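Local coordinates for LYND (Lyngbya aestuarii, PDB 4V1T), which probably catalyses the ATP-dependent cyclodehydration of cysteine residues in cyanobactin precursor peptides, as in related YcaO heterocyclases, at residues N214-A219 with A385-G390; D159-P164 with L192-V197; K289-N294 with L298-H303. One frame throughout, in Å; residues are numbered along the deposited sequence.

Contact 1: N214-A219 with A385-G390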
loop_
_atom_site.group_PDB
_atom_site.type_symbol
_atom_site.label_atom_id
_atom_site.label_comp_id
_atom_site.label_asym_id
_atom_site.label_seq_id
_atom_site.Cartn_x
_atom_site.Cartn_y
_atom_site.Cartn_z
ATOM N N ASN B 214 5.058 12.888 18.827
ATOM C CA ASN B 214 5.829 12.572 17.630
ATOM C C ASN B 214 6.983 13.548 17.363
ATOM O O ASN B 214 7.601 13.506 16.301
ATOM C CB ASN B 214 4.891 12.512 16.418
ATOM C CG ASN B 214 3.836 11.436 16.562
ATOM O OD1 ASN B 214 4.083 10.392 17.162
ATOM N ND2 ASN B 214 2.655 11.680 16.010
ATOM N N ARG B 215 7.258 14.430 18.322
ATOM C CA ARG B 215 8.397 15.341 18.244
ATOM C C ARG B 215 9.284 15.158 19.466
ATOM O O ARG B 215 9.452 16.075 20.271
ATOM C CB ARG B 215 7.929 16.792 18.175
ATOM C CG ARG B 215 7.164 17.178 16.927
ATOM C CD ARG B 215 7.237 18.682 16.757
ATOM N NE ARG B 215 6.293 19.190 15.775
ATOM C CZ ARG B 215 5.866 20.446 15.729
ATOM N NH1 ARG B 215 6.296 21.337 16.618
ATOM N NH2 ARG B 215 4.997 20.812 14.796
ATOM N N GLU B 216 9.850 13.969 19.610
ATOM C CA GLU B 216 10.570 13.623 20.832
ATOM C C GLU B 216 11.870 14.412 20.980
ATOM O O GLU B 216 12.277 14.732 22.098
ATOM C CB GLU B 216 10.852 12.122 20.882
ATOM C CG GLU B 216 11.893 11.652 19.890
ATOM C CD GLU B 216 11.344 11.523 18.490
ATOM O OE1 GLU B 216 10.175 11.910 18.255
ATOM O OE2 GLU B 216 12.084 11.032 17.617
ATOM N N VAL B 217 12.526 14.716 19.862
ATOM C CA VAL B 217 13.731 15.543 19.898
ATOM C C VAL B 217 13.394 16.925 20.443
ATOM O O VAL B 217 14.037 17.413 21.373
ATOM C CB VAL B 217 14.373 15.686 18.508
ATOM C CG1 VAL B 217 15.531 16.683 18.547
ATOM C CG2 VAL B 217 14.856 14.331 18.002
ATOM N N GLU B 218 12.378 17.545 19.856
ATOM C CA GLU B 218 11.910 18.851 20.297
ATOM C C GLU B 218 11.519 18.805 21.773
ATOM O O GLU B 218 11.924 19.657 22.557
ATOM C CB GLU B 218 10.718 19.307 19.448
ATOM C CG GLU B 218 10.224 20.718 19.755
ATOM C CD GLU B 218 8.898 21.051 19.072
ATOM O OE1 GLU B 218 7.819 20.694 19.617
ATOM O OE2 GLU B 218 8.930 21.688 17.995
ATOM N N ALA B 219 10.735 17.797 22.140
ATOM C CA ALA B 219 10.221 17.665 23.498
ATOM C C ALA B 219 11.353 17.501 24.513
ATOM O O ALA B 219 11.273 18.012 25.631
ATOM C CB ALA B 219 9.262 16.487 23.586
ATOM N N ALA B 385 8.451 -1.018 12.873
ATOM C CA ALA B 385 7.433 -0.017 13.113
ATOM C C ALA B 385 8.059 1.068 13.968
ATOM O O ALA B 385 8.530 0.814 15.071
ATOM C CB ALA B 385 6.222 -0.626 13.804
ATOM N N GLY B 386 8.012 2.301 13.496
ATOM C CA GLY B 386 8.720 3.384 14.147
ATOM C C GLY B 386 8.306 3.620 15.586
ATOM O O GLY B 386 7.115 3.622 15.927
ATOM N N HIS B 387 9.319 3.829 16.424
ATOM C CA HIS B 387 9.150 3.963 17.872
ATOM C C HIS B 387 8.475 5.270 18.284
ATOM O O HIS B 387 8.440 6.229 17.516
ATOM C CB HIS B 387 10.505 3.841 18.569
ATOM C CG HIS B 387 11.430 4.980 18.282
ATOM N ND1 HIS B 387 11.268 6.229 18.845
ATOM C CD2 HIS B 387 12.518 5.067 17.480
ATOM C CE1 HIS B 387 12.223 7.032 18.411
ATOM N NE2 HIS B 387 12.995 6.353 17.580
ATOM N N SER B 388 7.942 5.296 19.504
ATOM C CA SER B 388 7.253 6.481 20.024
ATOM C C SER B 388 8.177 7.318 20.924
ATOM O O SER B 388 9.165 7.873 20.439
ATOM C CB SER B 388 5.968 6.077 20.764
ATOM O OG SER B 388 4.945 5.695 19.854
ATOM N N PHE B 389 7.877 7.412 22.221
ATOM C CA PHE B 389 8.603 8.343 23.082
ATOM C C PHE B 389 8.614 7.980 24.561
ATOM O O PHE B 389 7.808 7.185 25.039
ATOM C CB PHE B 389 8.041 9.761 22.913
ATOM C CG PHE B 389 6.559 9.860 23.155
ATOM C CD1 PHE B 389 6.050 9.938 24.448
ATOM C CD2 PHE B 389 5.672 9.874 22.093
ATOM C CE1 PHE B 389 4.687 10.027 24.674
ATOM C CE2 PHE B 389 4.309 9.962 22.313
ATOM C CZ PHE B 389 3.814 10.042 23.604
ATOM N N GLY B 390 9.577 8.602 25.209
ATOM C CA GLY B 390 9.779 8.569 26.631
ATOM C C GLY B 390 10.155 9.970 27.040
ATOM O O GLY B 390 10.459 10.814 26.197
#

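Contact 2: D159-P164 with L192-V197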
loop_
_atom_site.group_PDB
_atom_site.type_symbol
_atom_site.label_atom_id
_atom_site.label_comp_id
_atom_site.label_asym_id
_atom_site.label_seq_id
_atom_site.Cartn_x
_atom_site.Cartn_y
_atom_site.Cartn_z
ATOM N N ASP B 159 3.486 29.272 11.882
ATOM C CA ASP B 159 4.805 28.767 11.495
ATOM C C ASP B 159 5.059 27.417 12.160
ATOM O O ASP B 159 5.982 26.696 11.784
ATOM C CB ASP B 159 5.910 29.767 11.866
ATOM C CG ASP B 159 5.902 30.141 13.344
ATOM O OD1 ASP B 159 4.847 30.033 13.994
ATOM O OD2 ASP B 159 6.959 30.549 13.861
ATOM N N ASP B 160 4.233 27.079 13.146
ATOM C CA ASP B 160 4.330 25.789 13.816
ATOM C C ASP B 160 2.975 25.412 14.384
ATOM O O ASP B 160 2.250 26.277 14.884
ATOM C CB ASP B 160 5.393 25.830 14.923
ATOM C CG ASP B 160 5.825 24.448 15.364
ATOM O OD1 ASP B 160 6.763 23.891 14.754
ATOM O OD2 ASP B 160 5.225 23.918 16.321
ATOM N N TYR B 161 2.640 24.125 14.321
ATOM C CA TYR B 161 1.336 23.651 14.784
ATOM C C TYR B 161 1.240 23.484 16.305
ATOM O O TYR B 161 0.177 23.158 16.818
ATOM C CB TYR B 161 0.978 22.342 14.094
ATOM C CG TYR B 161 0.252 22.537 12.772
ATOM C CD1 TYR B 161 0.656 23.507 11.866
ATOM C CD2 TYR B 161 -0.836 21.747 12.435
ATOM C CE1 TYR B 161 -0.009 23.681 10.657
ATOM C CE2 TYR B 161 -1.509 21.918 11.238
ATOM C CZ TYR B 161 -1.091 22.882 10.354
ATOM O OH TYR B 161 -1.755 23.040 9.161
ATOM N N LEU B 162 2.339 23.714 17.013
ATOM C CA LEU B 162 2.334 23.665 18.477
ATOM C C LEU B 162 2.539 25.048 19.087
ATOM O O LEU B 162 2.900 25.172 20.257
ATOM C CB LEU B 162 3.410 22.695 18.993
ATOM C CG LEU B 162 3.132 21.195 18.809
ATOM C CD1 LEU B 162 4.309 20.387 19.340
ATOM C CD2 LEU B 162 1.848 20.777 19.513
ATOM N N GLN B 163 2.285 26.090 18.305
ATOM C CA GLN B 163 2.316 27.451 18.836
ATOM C C GLN B 163 1.313 27.581 19.979
ATOM O O GLN B 163 0.128 27.327 19.786
ATOM C CB GLN B 163 1.988 28.474 17.747
ATOM C CG GLN B 163 3.157 28.813 16.833
ATOM C CD GLN B 163 4.166 29.739 17.497
ATOM O OE1 GLN B 163 4.106 29.975 18.697
ATOM N NE2 GLN B 163 5.094 30.275 16.711
ATOM N N PRO B 164 1.781 27.984 21.177
ATOM C CA PRO B 164 0.889 28.006 22.347
ATOM C C PRO B 164 -0.360 28.884 22.197
ATOM O O PRO B 164 -1.343 28.638 22.882
ATOM C CB PRO B 164 1.795 28.528 23.485
ATOM C CG PRO B 164 3.003 29.074 22.831
ATOM C CD PRO B 164 3.166 28.312 21.547
ATOM N N LEU B 192 -1.266 21.735 5.698
ATOM C CA LEU B 192 -2.548 22.272 5.285
ATOM C C LEU B 192 -3.663 21.490 5.983
ATOM O O LEU B 192 -3.793 20.290 5.815
ATOM C CB LEU B 192 -2.672 22.192 3.761
ATOM C CG LEU B 192 -3.990 22.623 3.132
ATOM C CD1 LEU B 192 -4.310 24.075 3.435
ATOM C CD2 LEU B 192 -3.955 22.389 1.629
ATOM N N GLY B 193 -4.462 22.190 6.776
ATOM C CA GLY B 193 -5.517 21.565 7.550
ATOM C C GLY B 193 -5.044 21.294 8.967
ATOM O O GLY B 193 -3.882 21.545 9.298
ATOM N N PRO B 194 -5.937 20.782 9.811
ATOM C CA PRO B 194 -7.311 20.470 9.431
ATOM C C PRO B 194 -8.249 21.655 9.500
ATOM O O PRO B 194 -7.870 22.738 9.963
ATOM C CB PRO B 194 -7.711 19.441 10.474
ATOM C CG PRO B 194 -7.021 19.916 11.701
ATOM C CD PRO B 194 -5.704 20.508 11.241
ATOM N N VAL B 195 -9.465 21.438 9.014
ATOM C CA VAL B 195 -10.596 22.253 9.389
ATOM C C VAL B 195 -11.138 21.666 10.687
ATOM O O VAL B 195 -11.566 20.513 10.714
ATOM C CB VAL B 195 -11.701 22.258 8.312
ATOM C CG1 VAL B 195 -13.002 22.844 8.858
ATOM C CG2 VAL B 195 -11.239 23.036 7.093
ATOM N N PHE B 196 -11.107 22.464 11.750
ATOM C CA PHE B 196 -11.684 22.084 13.031
ATOM C C PHE B 196 -13.158 22.469 13.070
ATOM O O PHE B 196 -13.498 23.639 12.931
ATOM C CB PHE B 196 -10.946 22.772 14.188
ATOM C CG PHE B 196 -9.483 22.430 14.276
ATOM C CD1 PHE B 196 -9.070 21.243 14.847
ATOM C CD2 PHE B 196 -8.523 23.301 13.787
ATOM C CE1 PHE B 196 -7.732 20.933 14.940
ATOM C CE2 PHE B 196 -7.172 23.004 13.891
ATOM C CZ PHE B 196 -6.776 21.818 14.462
ATOM N N VAL B 197 -14.017 21.478 13.264
ATOM C CA VAL B 197 -15.445 21.709 13.473
ATOM C C VAL B 197 -15.813 21.283 14.903
ATOM O O VAL B 197 -15.929 20.088 15.175
ATOM C CB VAL B 197 -16.310 20.926 12.460
ATOM C CG1 VAL B 197 -17.767 21.345 12.594
ATOM C CG2 VAL B 197 -15.837 21.169 11.037
#

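Contact 3: K289-N294 with L298-H303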
loop_
_atom_site.group_PDB
_atom_site.type_symbol
_atom_site.label_atom_id
_atom_site.label_comp_id
_atom_site.label_asym_id
_atom_site.label_seq_id
_atom_site.Cartn_x
_atom_site.Cartn_y
_atom_site.Cartn_z
ATOM N N LYS B 289 -8.459 16.310 8.770
ATOM C CA LYS B 289 -7.370 15.849 7.912
ATOM C C LYS B 289 -6.267 16.880 7.866
ATOM O O LYS B 289 -6.537 18.071 7.784
ATOM C CB LYS B 289 -7.859 15.617 6.481
ATOM C CG LYS B 289 -7.927 14.168 6.048
ATOM C CD LYS B 289 -7.896 14.044 4.528
ATOM C CE LYS B 289 -9.123 14.664 3.868
ATOM N NZ LYS B 289 -8.886 14.974 2.425
ATOM N N ILE B 290 -5.023 16.415 7.888
ATOM C CA ILE B 290 -3.886 17.287 7.623
ATOM C C ILE B 290 -3.154 16.789 6.381
ATOM O O ILE B 290 -2.905 15.597 6.217
ATOM C CB ILE B 290 -2.922 17.342 8.805
ATOM C CG1 ILE B 290 -3.645 17.903 10.029
ATOM C CG2 ILE B 290 -1.720 18.220 8.463
ATOM C CD1 ILE B 290 -2.849 17.808 11.308
ATOM N N ILE B 291 -2.807 17.723 5.511
ATOM C CA ILE B 291 -2.023 17.427 4.322
ATOM C C ILE B 291 -0.635 18.011 4.484
ATOM O O ILE B 291 -0.496 19.191 4.786
ATOM C CB ILE B 291 -2.649 18.051 3.066
ATOM C CG1 ILE B 291 -4.061 17.510 2.870
ATOM C CG2 ILE B 291 -1.768 17.818 1.838
ATOM C CD1 ILE B 291 -4.131 16.044 2.508
ATOM N N THR B 292 0.378 17.183 4.275
ATOM C CA THR B 292 1.756 17.655 4.266
ATOM C C THR B 292 2.299 17.519 2.856
ATOM O O THR B 292 2.231 16.449 2.258
ATOM C CB THR B 292 2.663 16.891 5.256
ATOM O OG1 THR B 292 2.626 15.486 4.970
ATOM C CG2 THR B 292 2.201 17.126 6.676
ATOM N N LEU B 293 2.812 18.623 2.323
ATOM C CA LEU B 293 3.473 18.636 1.031
ATOM C C LEU B 293 4.933 19.024 1.225
ATOM O O LEU B 293 5.259 20.198 1.415
ATOM C CB LEU B 293 2.789 19.609 0.074
ATOM C CG LEU B 293 3.461 19.822 -1.286
ATOM C CD1 LEU B 293 3.516 18.533 -2.079
ATOM C CD2 LEU B 293 2.746 20.909 -2.080
ATOM N N ASN B 294 5.804 18.024 1.187
ATOM C CA ASN B 294 7.236 18.252 1.280
ATOM C C ASN B 294 7.741 18.838 -0.027
ATOM O O ASN B 294 7.600 18.220 -1.082
ATOM C CB ASN B 294 7.956 16.946 1.610
ATOM C CG ASN B 294 9.369 17.170 2.105
ATOM O OD1 ASN B 294 10.099 18.015 1.589
ATOM N ND2 ASN B 294 9.756 16.424 3.115
ATOM N N LEU B 298 9.898 15.423 -2.987
ATOM C CA LEU B 298 8.528 15.604 -3.402
ATOM C C LEU B 298 7.691 14.469 -2.834
ATOM O O LEU B 298 7.929 13.301 -3.139
ATOM C CB LEU B 298 8.436 15.683 -4.925
ATOM C CG LEU B 298 7.141 16.241 -5.505
ATOM C CD1 LEU B 298 6.674 17.490 -4.763
ATOM C CD2 LEU B 298 7.338 16.541 -6.984
ATOM N N ASP B 299 6.727 14.822 -1.983
ATOM C CA ASP B 299 5.854 13.832 -1.367
ATOM C C ASP B 299 4.634 14.499 -0.742
ATOM O O ASP B 299 4.733 15.592 -0.191
ATOM C CB ASP B 299 6.624 13.035 -0.300
ATOM C CG ASP B 299 5.935 11.727 0.075
ATOM O OD1 ASP B 299 5.164 11.178 -0.746
ATOM O OD2 ASP B 299 6.177 11.244 1.199
ATOM N N LEU B 300 3.492 13.822 -0.827
ATOM C CA LEU B 300 2.232 14.328 -0.313
ATOM C C LEU B 300 1.579 13.243 0.526
ATOM O O LEU B 300 1.314 12.158 0.031
ATOM C CB LEU B 300 1.328 14.753 -1.463
ATOM C CG LEU B 300 -0.006 15.478 -1.206
ATOM C CD1 LEU B 300 -0.335 16.461 -2.331
ATOM C CD2 LEU B 300 -1.148 14.493 -1.005
ATOM N N LYS B 301 1.342 13.546 1.800
ATOM C CA LYS B 301 0.714 12.611 2.729
ATOM C C LYS B 301 -0.570 13.197 3.317
ATOM O O LYS B 301 -0.624 14.387 3.625
ATOM C CB LYS B 301 1.675 12.283 3.876
ATOM C CG LYS B 301 2.712 11.209 3.579
ATOM C CD LYS B 301 3.846 11.263 4.607
ATOM C CE LYS B 301 4.385 9.882 4.958
ATOM N NZ LYS B 301 3.677 9.278 6.128
ATOM N N SER B 302 -1.584 12.345 3.477
ATOM C CA SER B 302 -2.803 12.692 4.203
ATOM C C SER B 302 -2.767 12.047 5.570
ATOM O O SER B 302 -2.495 10.862 5.694
ATOM C CB SER B 302 -4.054 12.233 3.449
ATOM O OG SER B 302 -4.091 12.816 2.168
ATOM N N HIS B 303 -3.042 12.843 6.592
ATOM C CA HIS B 303 -2.969 12.384 7.980
ATOM C C HIS B 303 -4.332 12.554 8.659
ATOM O O HIS B 303 -4.844 13.665 8.756
ATOM C CB HIS B 303 -1.889 13.161 8.744
ATOM C CG HIS B 303 -0.622 13.342 7.975
ATOM N ND1 HIS B 303 0.437 12.469 8.080
ATOM C CD2 HIS B 303 -0.246 14.281 7.073
ATOM C CE1 HIS B 303 1.417 12.873 7.294
ATOM N NE2 HIS B 303 1.026 13.965 6.667
HETATM O O HOH W 1 -6.812 13.880 1.559
HETATM O O HOH W 2 4.666 15.056 3.216
#

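Contact 1: N214-A219 with A385-G390
Between His387 and Glu216 the approach is loose and polar: CE1 of the imidazole comes to 4.1 Å from Glu216 OE2. The two side chains cross at about a right angle, with the carboxylate and ring planes 78° apart, so the two flat groups do not stack. With CG of His387 between the backbone N and the carbonyl carbon (chi1 68°), ND1 can reach the carbonyl of the next residue, donating a hydrogen bond of 3.1 Å to Ser388 O. That oxygen lies close to the ring plane, whereas the nitrogen stands well above the plane of the carbonyl; the bond limits how the ring can turn.

This loop follows strand 381-385 and leads to helix 395-401 in the nucleotide-binding half of the chain, and the His387 side chain is about 12 Å from a bound magnesium ion. It meets the start of helix 216-225, where Arg215 takes the N-cap position and its O accepts from Ala219 N. Arg215 NH1 also makes a salt bridge to Glu218 OE2 on the syn side of the carboxylate, and a further one to Asp160.

Beyond Ser388, Phe389 packs against the first turn of the helix, its CB 4.2 Å from Glu216 CB. Its ring comes obliquely near the backbone just before the helix, where Phe389 CD2 lies 4.5 Å from Asn214 N. The amide ND2 of Asn214 is held by Gly364 O. Gly390 O, finally, accepts a hydrogen bond from Arg223 NH1, farther along the same helix.

Contact 2: D159-P164 with L192-V197
The ring of Tyr161 meets Gly193 at its edge: the carbonyl oxygen of Gly193 lies near the ring plane, 3.1 Å from Tyr161 CE2. Pro194 CD approaches the same ring obliquely, 4.4 Å from Tyr161 CE2, and Trp191 meets it with the planes inclined at about 55°. On the strand itself, the Phe196 ring carries Pro194 CG over one face, 3.3 Å above the plane and offset toward the rim, and is also stacked with Trp180.

The polar link across the contact is a short hydrogen bond of 2.6 Å from Tyr161 OH to Gly193 O. The hydroxyl approaches at a C=O...O angle of 151°, tilted 17° from the carbonyl plane. This carbonyl precedes a cis peptide bond to Pro194, and the backbone angles of Gly193 leave no room for a CB beside the carbonyl O of Leu192.

Tyr161 projects from a tightly folded loop. Asp160 OD2 accepts from Leu162 N at 3.0 Å, an Asx turn set within a type I beta turn from Asp160 to Gln163. Gln163 NE2 then reaches back to the syn lone pair of Asp159 OD1, 2.7 Å away.

Helix 204-213 packs on the tyrosine through Leu207 and Leu211. The loop is the first connection of a beta-alpha-beta crossover, strand 154-157 to helix 165-176 to the parallel strand 180-184, and Tyr161 spans that last strand to reach its antiparallel neighbour 189-196.

Contact 3: K289-N294 with L298-H303
A beta hairpin at the margin of the seven-stranded mixed sheet brings Ile290 against His303 and Thr292 against Lys301 as antiparallel hydrogen-bonded pairs. Strand 299-304 is one of the two outermost strands of this sheet within the chain, and the two hairpin strands run at 164° to each other. Ile290 N donates to His303 O (2.9 Å) and His303 N returns a bond to Ile290 O; Thr292 and Lys301 repeat the exchange, and near the turn Asn294 N donates to Asp299 O.

Ile291, Leu293, Leu300 and Ser302 share one face. There Ile291 CG2 meets Leu300 CG at 4.2 Å, and Leu293 CD1 touches Leu298 CD1 at 4.3 Å. Leu300 also packs on Leu300 of the second subunit, so this face contributes to the dimer contact. A water is hydrogen-bonded to Ser302 OG.

On the face of Ile290, Thr292, Lys301 and His303, a polar pair forms. Thr292 OG1 makes a hydrogen bond of 2.8 Å with His303 NE2 at the edge of the imidazole. Ser360 holds ND1, so both ring nitrogens are engaged, and the ring edge also brings His303 CD2 to 3.1 Å from Ile290 O.

The touching residues of contact 2 are all buried, and the contact rests on one tyrosine hydrogen bond, whereas contact 1 is a surface meeting with no hydrogen bond between its segments. Contact 3, partly buried, is held mainly by backbone bonds and covers far more area than either. Contacts 2 and 3 share a sheet: strands 189-196 and 289-294 are neighbours, joined by a probable hydrogen bond from Ile291 N to Leu192 O. Contacts 1 and 2 instead touch through side chains, including Leu162 against Arg215 and Glu218. Contacts 1 and 3 do not touch, their nearest atoms being about 8 Å apart.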